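Local coordinates for iron binding protein FbpA (Mannheimia haemolytica, PDB 1Q35) that binds ferric iron in the periplasm, probably as the solute-binding component of a bacterial iron uptake system, at residues Ser145-Ala148 / Ala149-Glu152. Sequence-based numbering, arbitrary orientation.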
loop_
_atom_site.group_PDB
_atom_site.type_symbol
_atom_site.label_atom_id
_atom_site.label_comp_id
_atom_site.label_asym_id
_atom_site.label_seq_id
_atom_site.Cartn_x
_atom_site.Cartn_y
_atom_site.Cartn_z
ATOM N N SER A 145 -6.922 -5.632 -2.276
ATOM C CA SER A 145 -5.754 -6.281 -2.877
ATOM C C SER A 145 -5.238 -7.448 -2.029
ATOM O O SER A 145 -4.777 -8.444 -2.571
ATOM C CB SER A 145 -4.656 -5.267 -3.187
ATOM O OG SER A 145 -5.045 -4.481 -4.302
ATOM N N LEU A 146 -5.328 -7.347 -0.705
ATOM C CA LEU A 146 -5.058 -8.495 0.153
ATOM C C LEU A 146 -6.008 -9.652 -0.173
ATOM O O LEU A 146 -5.578 -10.788 -0.349
ATOM C CB LEU A 146 -5.185 -8.101 1.627
ATOM C CG LEU A 146 -5.174 -9.238 2.652
ATOM C CD1 LEU A 146 -3.862 -10.011 2.645
ATOM C CD2 LEU A 146 -5.456 -8.683 4.037
ATOM N N PHE A 147 -7.304 -9.369 -0.250
ATOM C CA PHE A 147 -8.288 -10.401 -0.556
ATOM C C PHE A 147 -8.073 -10.981 -1.960
ATOM O O PHE A 147 -8.331 -12.161 -2.192
ATOM C CB PHE A 147 -9.724 -9.865 -0.410
ATOM C CG PHE A 147 -10.010 -9.169 0.906
ATOM C CD1 PHE A 147 -10.935 -8.143 0.948
ATOM C CD2 PHE A 147 -9.376 -9.531 2.088
ATOM C CE1 PHE A 147 -11.222 -7.479 2.132
ATOM C CE2 PHE A 147 -9.662 -8.870 3.280
ATOM C CZ PHE A 147 -10.595 -7.852 3.302
ATOM N N ALA A 148 -7.592 -10.150 -2.878
ATOM C CA ALA A 148 -7.282 -10.578 -4.236
ATOM C C ALA A 148 -6.160 -11.613 -4.248
ATOM O O ALA A 148 -6.242 -12.608 -4.960
ATOM C CB ALA A 148 -6.909 -9.383 -5.084
ATOM N N ALA A 149 -5.121 -11.388 -3.444
ATOM C CA ALA A 149 -4.062 -12.380 -3.296
ATOM C C ALA A 149 -4.638 -13.682 -2.735
ATOM O O ALA A 149 -4.287 -14.774 -3.182
ATOM C CB ALA A 149 -2.955 -11.863 -2.394
ATOM N N MET A 150 -5.540 -13.567 -1.765
ATOM C CA MET A 150 -6.163 -14.741 -1.173
ATOM C C MET A 150 -6.961 -15.527 -2.221
ATOM O O MET A 150 -6.945 -16.750 -2.205
ATOM C CB MET A 150 -7.016 -14.345 0.032
ATOM C CG MET A 150 -6.168 -13.765 1.163
ATOM S SD MET A 150 -7.073 -13.237 2.612
ATOM C CE MET A 150 -7.324 -14.825 3.420
ATOM N N ILE A 151 -7.623 -14.848 -3.153
ATOM C CA ILE A 151 -8.314 -15.550 -4.232
ATOM C C ILE A 151 -7.332 -16.352 -5.096
ATOM O O ILE A 151 -7.610 -17.487 -5.473
ATOM C CB ILE A 151 -9.144 -14.581 -5.098
ATOM C CG1 ILE A 151 -10.347 -14.055 -4.308
ATOM C CG2 ILE A 151 -9.603 -15.268 -6.395
ATOM C CD1 ILE A 151 -11.087 -12.938 -5.005
ATOM N N GLU A 152 -6.179 -15.776 -5.405
ATOM C CA GLU A 152 -5.163 -16.512 -6.164
ATOM C C GLU A 152 -4.785 -17.810 -5.447
ATOM O O GLU A 152 -4.630 -18.860 -6.075
ATOM C CB GLU A 152 -3.918 -15.643 -6.381
ATOM C CG GLU A 152 -2.890 -16.235 -7.337
ATOM C CD GLU A 152 -3.251 -16.096 -8.806
ATOM O OE1 GLU A 152 -4.401 -15.738 -9.138
ATOM O OE2 GLU A 152 -2.365 -16.358 -9.653
#
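Met150 rests its sulfur against both Leu146 and Phe147, one turn back on the alpha-helix 141-168 of this periplasmic solute-binding fold. SD lies 4.4 Å from CG of Leu146 and equally far from CD2 of Phe147, meeting the phenyl ring at its edge, near the ring plane. Met150 CG stands anti to the carbonyl carbon (chi1 -65°), which brings it to 3.4 Å from Leu146 O. A flexible, unbranched methionine suits this buried side, where Leu122, Thr159 and Phe162 also touch it. The tight part is the backbone: four successive i to i+4 hydrogen bonds run from N of Ala149 through Glu152 back to O of Ser145 through Ala148. Ala148 and Ala149 touch Asn300 and His228, an approach consistent with their small size. Ser145, one turn beyond Tyr142, which binds ferric iron in the loaded protein but has no metal here, hydrogen-bonds through OG to Asp59 and Ser61. Glu152 is the more open end, its carboxylate suited to this border by a salt bridge to Lys299 and a hydrogen bond to Asn300. Ile151, partly exposed yet packed, turns apolar branches to Ala303 and Ala304 of helix 301-311; its CG1, beside the backbone N, lies 3.5 Å from Phe147 O.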